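Long-range contacts in ABC transporter substrate binding protein (Ribose) (Agrobacterium vitis, PDB 4WUT), which probably serves as the solute-binding component of a sugar ABC transporter, and holds beta-D-fucopyranose in the cleft between its two lobes: residues 25-30 and 79-84; 214-219 and 240-245; 222-227 and 245-250. One frame throughout, in Å; residues are numbered along the deposited sequence.

Overall arrangement
From the N terminus, contact 1 comes first: strand 25-29, an inner strand of the sheet, is followed by strand 56-60 and helix 68-80 before residues 79-84 return beside its start, closing a loop of 48 residues. Contacts 2 and 3 lie on the other side of the chain's centre, in the lobe built around strands 214-217 and 240-244. Contact 2 closes the unit strand 214-217, helix 220-232, strand 240-244; contact 3 closes the 17 residues between 227 and 245, which include strand 240-244, and packs helix 220-232 against the start of helix 248-255. Their segments alternate, so they cross, and they share D245, which binds the sugar. Contact 1 stands about 35 Å from contact 2, centre to centre.

Contact 1: 25-30 and 79-84; sequences EIAVIV and VNRKVD
The guanidinium of R81 meets the carboxylate of E25 at its edge, with CD of E25 in the guanidinium plane and the methyl of A27 approaching obliquely, 4.1 Å from NH2 of R81, while CG1 of V83 lies over one face of the E25 carboxylate, 3.6 Å from its CD. The two flat groups are 21° apart, close enough to coplanar for a side-on, two-pronged salt bridge. NE of R81 donates to OE1 of E25 at 3.1 Å, and NH2 of R81 donates to OE2 of E25 at 2.9 Å. Both oxygens are met on their syn sides, although the nitrogens stand about 30° out of the carboxylate plane.

E25 is fully extended, its CG anti to the backbone N (chi1 179°), while R81 runs straight from CG to NE and crosses it at about a right angle. Using one nitrogen for each oxygen fixes the rotation of both groups; T58 also hydrogen-bonds OE2 of E25 from strand 56-60.

Beneath the ion pair, V83 also touches the small methyl of A27; its branched side chain fills the step between A27 and A78 of helix 68-80. The backbones meet where N of D84 donates to O of E25 at 2.8 Å, and a water links N of E25 to O of K82 and OD1 of D84.

K82, with positive phi, turns the chain after the helix, and residues 79-84 link it back to the sheet beside strand 25-29. Strand 56-60, helix 68-80 and strand 85-88 form a right-handed beta-alpha-beta crossover over the intervening strand 25-29, in a Rossmann-like lobe of periplasmic binding proteins.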
loop_
_atom_site.group_PDB
_atom_site.type_symbol
_atom_site.label_atom_id
_atom_site.label_comp_id
_atom_site.label_asym_id
_atom_site.label_seq_id
_atom_site.Cartn_x
_atom_site.Cartn_y
_atom_site.Cartn_z
ATOM N N GLU A 25 15.647 -19.215 -9.382
ATOM C CA GLU A 25 14.433 -18.413 -9.260
ATOM C C GLU A 25 14.380 -17.552 -8.007
ATOM O O GLU A 25 14.574 -18.038 -6.892
ATOM C CB GLU A 25 13.192 -19.315 -9.263
ATOM C CG GLU A 25 11.890 -18.551 -9.124
ATOM C CD GLU A 25 10.654 -19.433 -9.136
ATOM O OE1 GLU A 25 10.778 -20.663 -9.346
ATOM O OE2 GLU A 25 9.553 -18.880 -8.914
ATOM N N ILE A 26 14.093 -16.271 -8.196
ATOM C CA ILE A 26 13.681 -15.397 -7.101
ATOM C C ILE A 26 12.166 -15.177 -7.234
ATOM O O ILE A 26 11.718 -14.581 -8.199
ATOM C CB ILE A 26 14.426 -14.062 -7.160
ATOM C CG1 ILE A 26 15.924 -14.282 -6.895
ATOM C CG2 ILE A 26 13.856 -13.092 -6.147
ATOM C CD1 ILE A 26 16.742 -13.021 -6.970
ATOM N N ALA A 27 11.385 -15.686 -6.291
ATOM C CA ALA A 27 9.929 -15.634 -6.394
ATOM C C ALA A 27 9.409 -14.352 -5.763
ATOM O O ALA A 27 9.549 -14.148 -4.560
ATOM C CB ALA A 27 9.302 -16.862 -5.724
ATOM N N VAL A 28 8.830 -13.484 -6.589
ATOM C CA VAL A 28 8.161 -12.297 -6.095
ATOM C C VAL A 28 6.680 -12.613 -5.962
ATOM O O VAL A 28 6.030 -13.009 -6.943
ATOM C CB VAL A 28 8.360 -11.111 -7.039
ATOM C CG1 VAL A 28 7.707 -9.868 -6.458
ATOM C CG2 VAL A 28 9.842 -10.887 -7.299
ATOM N N ILE A 29 6.178 -12.463 -4.744
ATOM C CA ILE A 29 4.806 -12.815 -4.414
ATOM C C ILE A 29 4.114 -11.616 -3.784
ATOM O O ILE A 29 4.514 -11.131 -2.706
ATOM C CB ILE A 29 4.753 -14.052 -3.471
ATOM C CG1 ILE A 29 5.364 -15.266 -4.163
ATOM C CG2 ILE A 29 3.300 -14.331 -3.027
ATOM C CD1 ILE A 29 5.581 -16.466 -3.247
ATOM N N VAL A 30 3.098 -11.105 -4.470
ATOM C CA VAL A 30 2.419 -9.902 -4.034
ATOM C C VAL A 30 0.953 -10.166 -3.735
ATOM O O VAL A 30 0.486 -11.295 -3.891
ATOM C CB VAL A 30 2.566 -8.759 -5.068
ATOM C CG1 VAL A 30 4.047 -8.353 -5.208
ATOM C CG2 VAL A 30 1.975 -9.133 -6.401
ATOM N N VAL A 79 8.566 -22.400 -1.406
ATOM C CA VAL A 79 9.495 -23.100 -0.522
ATOM C C VAL A 79 9.677 -24.551 -0.966
ATOM O O VAL A 79 10.791 -25.093 -0.974
ATOM C CB VAL A 79 9.002 -23.043 0.923
ATOM C CG1 VAL A 79 9.853 -23.921 1.816
ATOM C CG2 VAL A 79 9.010 -21.621 1.435
ATOM N N ASN A 80 8.580 -25.202 -1.330
ATOM C CA ASN A 80 8.654 -26.607 -1.696
ATOM C C ASN A 80 9.402 -26.861 -2.993
ATOM O O ASN A 80 10.014 -27.917 -3.150
ATOM C CB ASN A 80 7.246 -27.214 -1.751
ATOM C CG ASN A 80 6.634 -27.360 -0.366
ATOM O OD1 ASN A 80 7.346 -27.344 0.638
ATOM N ND2 ASN A 80 5.315 -27.489 -0.305
ATOM N N ARG A 81 9.369 -25.907 -3.920
ATOM C CA ARG A 81 10.145 -26.033 -5.150
ATOM C C ARG A 81 11.555 -25.446 -5.036
ATOM O O ARG A 81 12.283 -25.393 -6.026
ATOM C CB ARG A 81 9.390 -25.469 -6.364
ATOM C CG ARG A 81 9.316 -23.990 -6.473
ATOM C CD ARG A 81 8.649 -23.542 -7.781
ATOM N NE ARG A 81 8.507 -22.095 -7.788
ATOM C CZ ARG A 81 7.451 -21.442 -7.312
ATOM N NH1 ARG A 81 6.412 -22.106 -6.808
ATOM N NH2 ARG A 81 7.438 -20.113 -7.329
ATOM N N LYS A 82 11.926 -25.042 -3.822
ATOM C CA LYS A 82 13.298 -24.677 -3.489
ATOM C C LYS A 82 13.826 -23.503 -4.287
ATOM O O LYS A 82 14.937 -23.551 -4.826
ATOM C CB LYS A 82 14.227 -25.879 -3.655
ATOM C CG LYS A 82 14.460 -26.613 -2.365
ATOM C CD LYS A 82 13.412 -27.675 -2.119
ATOM C CE LYS A 82 14.078 -29.033 -1.890
ATOM N NZ LYS A 82 13.472 -30.114 -2.711
ATOM N N VAL A 83 13.023 -22.448 -4.355
ATOM C CA VAL A 83 13.454 -21.210 -4.987
ATOM C C VAL A 83 14.644 -20.673 -4.217
ATOM O O VAL A 83 14.866 -21.024 -3.050
ATOM C CB VAL A 83 12.325 -20.149 -5.022
ATOM C CG1 VAL A 83 11.106 -20.669 -5.799
ATOM C CG2 VAL A 83 11.905 -19.736 -3.633
ATOM N N ASP A 84 15.441 -19.849 -4.882
ATOM C CA ASP A 84 16.632 -19.293 -4.246
ATOM C C ASP A 84 16.283 -18.243 -3.190
ATOM O O ASP A 84 17.020 -18.081 -2.228
ATOM C CB ASP A 84 17.568 -18.662 -5.281
ATOM C CG ASP A 84 18.217 -19.682 -6.193
ATOM O OD1 ASP A 84 18.091 -20.898 -5.940
ATOM O OD2 ASP A 84 18.870 -19.244 -7.161
HETATM O O HOH W 1 15.578 -21.950 -7.628
#

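Contact 2: 214-219 and 240-245; sequences GIFGAN and VAIGFD. With FCB (beta-D-fucopyranose), chain E.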
loop_
_atom_site.group_PDB
_atom_site.type_symbol
_atom_site.label_atom_id
_atom_site.label_comp_id
_atom_site.label_asym_id
_atom_site.label_seq_id
_atom_site.Cartn_x
_atom_site.Cartn_y
_atom_site.Cartn_z
ATOM N N GLY A 214 -15.215 15.705 4.863
ATOM C CA GLY A 214 -14.029 15.139 4.252
ATOM C C GLY A 214 -14.059 13.625 4.253
ATOM O O GLY A 214 -14.876 13.017 4.942
ATOM N N ILE A 215 -13.158 13.028 3.483
ATOM C CA ILE A 215 -13.167 11.579 3.270
ATOM C C ILE A 215 -11.766 11.136 2.843
ATOM O O ILE A 215 -11.105 11.779 2.008
ATOM C CB ILE A 215 -14.281 11.157 2.256
ATOM C CG1 ILE A 215 -14.380 9.631 2.135
ATOM C CG2 ILE A 215 -14.070 11.821 0.898
ATOM C CD1 ILE A 215 -15.663 9.198 1.440
ATOM N N PHE A 216 -11.307 10.065 3.487
ATOM C CA PHE A 216 -9.983 9.482 3.301
ATOM C C PHE A 216 -10.093 8.090 2.694
ATOM O O PHE A 216 -10.838 7.264 3.188
ATOM C CB PHE A 216 -9.295 9.429 4.677
ATOM C CG PHE A 216 -7.966 8.732 4.701
ATOM C CD1 PHE A 216 -6.962 9.078 3.815
ATOM C CD2 PHE A 216 -7.692 7.754 5.657
ATOM C CE1 PHE A 216 -5.721 8.473 3.860
ATOM C CE2 PHE A 216 -6.464 7.144 5.683
ATOM C CZ PHE A 216 -5.494 7.486 4.783
ATOM N N GLY A 217 -9.387 7.872 1.591
ATOM C CA GLY A 217 -9.325 6.590 0.909
ATOM C C GLY A 217 -7.926 6.016 1.026
ATOM O O GLY A 217 -6.988 6.577 0.461
ATOM N N ALA A 218 -7.762 4.900 1.734
ATOM C CA ALA A 218 -6.446 4.571 2.256
ATOM C C ALA A 218 -5.524 3.745 1.376
ATOM O O ALA A 218 -4.404 3.433 1.772
ATOM C CB ALA A 218 -6.594 3.919 3.634
ATOM N N ASN A 219 -5.986 3.339 0.199
ATOM C CA ASN A 219 -5.108 2.737 -0.790
ATOM C C ASN A 219 -5.635 2.966 -2.207
ATOM O O ASN A 219 -6.702 3.560 -2.406
ATOM C CB ASN A 219 -4.839 1.246 -0.512
ATOM C CG ASN A 219 -5.961 0.322 -0.967
ATOM O OD1 ASN A 219 -7.102 0.721 -1.198
ATOM N ND2 ASN A 219 -5.629 -0.955 -1.073
ATOM N N VAL A 240 -13.664 17.460 1.153
ATOM C CA VAL A 240 -12.235 17.286 1.010
ATOM C C VAL A 240 -11.899 15.801 0.982
ATOM O O VAL A 240 -12.091 15.090 1.957
ATOM C CB VAL A 240 -11.492 17.957 2.184
ATOM C CG1 VAL A 240 -9.991 17.764 2.069
ATOM C CG2 VAL A 240 -11.821 19.461 2.249
ATOM N N ALA A 241 -11.364 15.356 -0.136
ATOM C CA ALA A 241 -11.002 13.971 -0.313
ATOM C C ALA A 241 -9.484 13.792 -0.404
ATOM O O ALA A 241 -8.793 14.523 -1.158
ATOM C CB ALA A 241 -11.679 13.423 -1.558
ATOM N N ILE A 242 -8.955 12.862 0.390
ATOM C CA ILE A 242 -7.535 12.561 0.394
ATOM C C ILE A 242 -7.337 11.082 0.103
ATOM O O ILE A 242 -8.015 10.267 0.696
ATOM C CB ILE A 242 -6.884 12.996 1.719
ATOM C CG1 ILE A 242 -6.998 14.534 1.828
ATOM C CG2 ILE A 242 -5.442 12.530 1.803
ATOM C CD1 ILE A 242 -6.246 15.162 2.949
ATOM N N GLY A 243 -6.431 10.761 -0.815
ATOM C CA GLY A 243 -6.188 9.375 -1.165
ATOM C C GLY A 243 -4.774 8.912 -0.881
ATOM O O GLY A 243 -3.969 9.647 -0.310
ATOM N N PHE A 244 -4.523 7.653 -1.239
ATOM C CA PHE A 244 -3.193 7.069 -1.305
ATOM C C PHE A 244 -2.966 6.556 -2.724
ATOM O O PHE A 244 -3.900 6.095 -3.396
ATOM C CB PHE A 244 -3.009 5.913 -0.297
ATOM C CG PHE A 244 -2.291 6.320 0.960
ATOM C CD1 PHE A 244 -2.934 7.103 1.905
ATOM C CD2 PHE A 244 -0.972 5.944 1.196
ATOM C CE1 PHE A 244 -2.290 7.491 3.065
ATOM C CE2 PHE A 244 -0.326 6.313 2.364
ATOM C CZ PHE A 244 -0.988 7.115 3.291
ATOM N N ASP A 245 -1.710 6.675 -3.139
ATOM C CA ASP A 245 -1.142 6.107 -4.334
ATOM C C ASP A 245 -1.296 7.037 -5.546
ATOM O O ASP A 245 -1.878 8.114 -5.438
ATOM C CB ASP A 245 -1.628 4.667 -4.545
ATOM C CG ASP A 245 -1.196 3.754 -3.417
ATOM O OD1 ASP A 245 -0.000 3.808 -3.056
ATOM O OD2 ASP A 245 -2.036 3.021 -2.875
HETATM C C1 FCB E . -1.041 0.196 -1.503
HETATM C C2 FCB E . -0.779 -0.649 -0.263
HETATM C C3 FCB E . -0.641 -2.035 -0.587
HETATM C C4 FCB E . -1.855 -2.528 -1.419
HETATM C C5 FCB E . -1.972 -1.531 -2.605
HETATM C C6 FCB E . -3.154 -1.881 -3.556
HETATM O O1 FCB E . -1.454 1.395 -1.046
HETATM O O2 FCB E . 0.472 -0.165 0.299
HETATM O O3 FCB E . -0.554 -2.748 0.674
HETATM O O4 FCB E . -3.059 -2.587 -0.615
HETATM O O5 FCB E . -2.218 -0.276 -2.144
#
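N219 and D245 touch the sugar from the ends of two neighbouring strands. ND2 of N219 donates to O4 of the fucose at 3.1 Å, and the fucose O1 donates to OD2 of D245 at 2.5 Å, a short bond. N219 is the N-cap of helix 220-232, and with CG between its backbone N and carbonyl carbon (chi1 80°) its ND2 reaches O4; T222 and S193 bond its OD1 and ND2. Q265 holds the other oxygen of D245.

Behind them, F244 packs its CB 3.5 Å from O of A218, and its ring meets that of F216 rim to rim, CE1 of F244 lying 3.6 Å from CZ of F216 with the planes 67° apart. Flat, bulky phenylalanines suit this buried side, where F173 stacks on F216.

Further out, the strands run parallel: N of I215 donates to O of V240, N of I242 to O of I215, and N of G217 to O of I242 at 2.9 Å. On the face turned to helix 220-232, CG2 of I215 meets the small CB of A241.

An amide donor and a carboxylate acceptor thus grip two hydroxyls of one sugar, and the carboxylate, bonded by Q265 as well, would probably favour its ionised form.

Contact 3: 222-227 and 245-250; sequences TAIGMG and DGNQDL. With FCB (beta-D-fucopyranose), chain E.
I224 pushes an apolar methyl against an amide: its CD1 lies 3.4 Å from ND2 of N247 and 3.7 Å from OD1 of N247, the two side chains coming from opposite directions. Both polar atoms of the amide have partners of their own, consistent with a methyl lying against it. OD1 of N247 receives N of L250 at 3.0 Å in a nearly straight bond (167°), and ND2 of N247 donates to T36, with a weak bond to OD2 of D249. A chi1 of 82° folds the amide back toward its own helix, within reach of N of L250.

N247 is therefore the N-cap of helix 248-255, which follows strand 240-244 in the Rossmann-like lobe; helix 220-232, carrying I224, precedes that strand. The short link between strand and cap includes D245, which accepts from the fucose O1.

L250 crosses I224 at about a right angle, CG of L250 lying 3.8 Å from CG1 of I224. Its CD2 rests 3.7 Å from CB of A223, where a small residue allows the leucine close to the helix. D249, partly exposed, lays its CB along I224, while its OD1 forms a salt bridge with R228 one turn further along helix 220-232.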
loop_
_atom_site.group_PDB
_atom_site.type_symbol
_atom_site.label_atom_id
_atom_site.label_comp_id
_atom_site.label_asym_id
_atom_site.label_seq_id
_atom_site.Cartn_x
_atom_site.Cartn_y
_atom_site.Cartn_z
ATOM N N THR A 222 -9.199 1.799 -3.345
ATOM C CA THR A 222 -10.216 2.386 -2.495
ATOM C C THR A 222 -10.361 3.854 -2.874
ATOM O O THR A 222 -11.469 4.373 -2.964
ATOM C CB THR A 222 -9.887 2.213 -1.003
ATOM O OG1 THR A 222 -9.725 0.821 -0.689
ATOM C CG2 THR A 222 -10.937 2.804 -0.147
ATOM N N ALA A 223 -9.224 4.510 -3.087
ATOM C CA ALA A 223 -9.263 5.930 -3.420
ATOM C C ALA A 223 -9.845 6.172 -4.795
ATOM O O ALA A 223 -10.510 7.194 -5.020
ATOM C CB ALA A 223 -7.856 6.508 -3.316
ATOM N N ILE A 224 -9.604 5.262 -5.734
ATOM C CA ILE A 224 -10.193 5.385 -7.069
ATOM C C ILE A 224 -11.711 5.218 -6.996
ATOM O O ILE A 224 -12.478 6.009 -7.539
ATOM C CB ILE A 224 -9.581 4.379 -8.043
ATOM C CG1 ILE A 224 -8.099 4.725 -8.265
ATOM C CG2 ILE A 224 -10.356 4.403 -9.373
ATOM C CD1 ILE A 224 -7.307 3.736 -9.029
ATOM N N GLY A 225 -12.173 4.195 -6.300
ATOM C CA GLY A 225 -13.605 4.040 -6.161
ATOM C C GLY A 225 -14.244 5.229 -5.465
ATOM O O GLY A 225 -15.345 5.627 -5.799
HETATM N N MSE A 226 -13.566 5.735 -4.448
HETATM C CA MSE A 226 -13.995 6.916 -3.707
HETATM C C MSE A 226 -14.143 8.113 -4.641
HETATM O O MSE A 226 -15.175 8.778 -4.647
HETATM C CB MSE A 226 -12.959 7.228 -2.629
HETATM C CG MSE A 226 -13.291 8.443 -1.803
HETATM SE SE MSE A 226 -11.844 8.842 -0.572
HETATM C CE MSE A 226 -10.530 9.495 -1.847
ATOM N N GLY A 227 -13.122 8.378 -5.443
ATOM C CA GLY A 227 -13.181 9.525 -6.317
ATOM C C GLY A 227 -14.316 9.395 -7.304
ATOM O O GLY A 227 -15.052 10.349 -7.565
ATOM N N ASP A 245 -1.710 6.675 -3.139
ATOM C CA ASP A 245 -1.142 6.107 -4.334
ATOM C C ASP A 245 -1.296 7.037 -5.546
ATOM O O ASP A 245 -1.878 8.114 -5.438
ATOM C CB ASP A 245 -1.628 4.667 -4.545
ATOM C CG ASP A 245 -1.196 3.754 -3.417
ATOM O OD1 ASP A 245 -0.000 3.808 -3.056
ATOM O OD2 ASP A 245 -2.036 3.021 -2.875
ATOM N N GLY A 246 -0.723 6.644 -6.673
ATOM C CA GLY A 246 -0.398 7.609 -7.696
ATOM C C GLY A 246 -0.528 7.145 -9.128
ATOM O O GLY A 246 0.270 7.539 -9.972
ATOM N N ASN A 247 -1.521 6.305 -9.419
ATOM C CA ASN A 247 -1.694 5.903 -10.807
ATOM C C ASN A 247 -2.376 6.994 -11.629
ATOM O O ASN A 247 -2.634 8.081 -11.126
ATOM C CB ASN A 247 -2.456 4.579 -10.891
ATOM C CG ASN A 247 -3.944 4.742 -10.775
ATOM O OD1 ASN A 247 -4.467 5.737 -10.271
ATOM N ND2 ASN A 247 -4.663 3.711 -11.222
ATOM N N GLN A 248 -2.681 6.694 -12.882
ATOM C CA GLN A 248 -3.264 7.703 -13.777
ATOM C C GLN A 248 -4.611 8.240 -13.262
ATOM O O GLN A 248 -4.866 9.445 -13.310
ATOM C CB GLN A 248 -3.413 7.137 -15.189
ATOM C CG GLN A 248 -2.093 6.766 -15.856
ATOM C CD GLN A 248 -1.112 7.922 -15.917
ATOM O OE1 GLN A 248 -1.446 9.024 -16.375
ATOM N NE2 GLN A 248 0.113 7.677 -15.460
ATOM N N ASP A 249 -5.479 7.372 -12.754
ATOM C CA ASP A 249 -6.783 7.835 -12.271
ATOM C C ASP A 249 -6.614 8.830 -11.120
ATOM O O ASP A 249 -7.316 9.825 -11.029
ATOM C CB ASP A 249 -7.644 6.682 -11.754
ATOM C CG ASP A 249 -7.922 5.629 -12.798
ATOM O OD1 ASP A 249 -8.911 5.777 -13.526
ATOM O OD2 ASP A 249 -7.171 4.635 -12.871
ATOM N N LEU A 250 -5.733 8.510 -10.189
ATOM C CA LEU A 250 -5.526 9.362 -9.029
ATOM C C LEU A 250 -4.850 10.682 -9.414
ATOM O O LEU A 250 -5.215 11.745 -8.901
ATOM C CB LEU A 250 -4.749 8.601 -7.951
ATOM C CG LEU A 250 -5.545 7.410 -7.393
ATOM C CD1 LEU A 250 -4.671 6.482 -6.564
ATOM C CD2 LEU A 250 -6.696 7.935 -6.575
HETATM C C1 FCB E . -1.041 0.196 -1.503
HETATM C C2 FCB E . -0.779 -0.649 -0.263
HETATM C C3 FCB E . -0.641 -2.035 -0.587
HETATM C C4 FCB E . -1.855 -2.528 -1.419
HETATM C C5 FCB E . -1.972 -1.531 -2.605
HETATM C C6 FCB E . -3.154 -1.881 -3.556
HETATM O O1 FCB E . -1.454 1.395 -1.046
HETATM O O2 FCB E . 0.472 -0.165 0.299
HETATM O O3 FCB E . -0.554 -2.748 0.674
HETATM O O4 FCB E . -3.059 -2.587 -0.615
HETATM O O5 FCB E . -2.218 -0.276 -2.144
#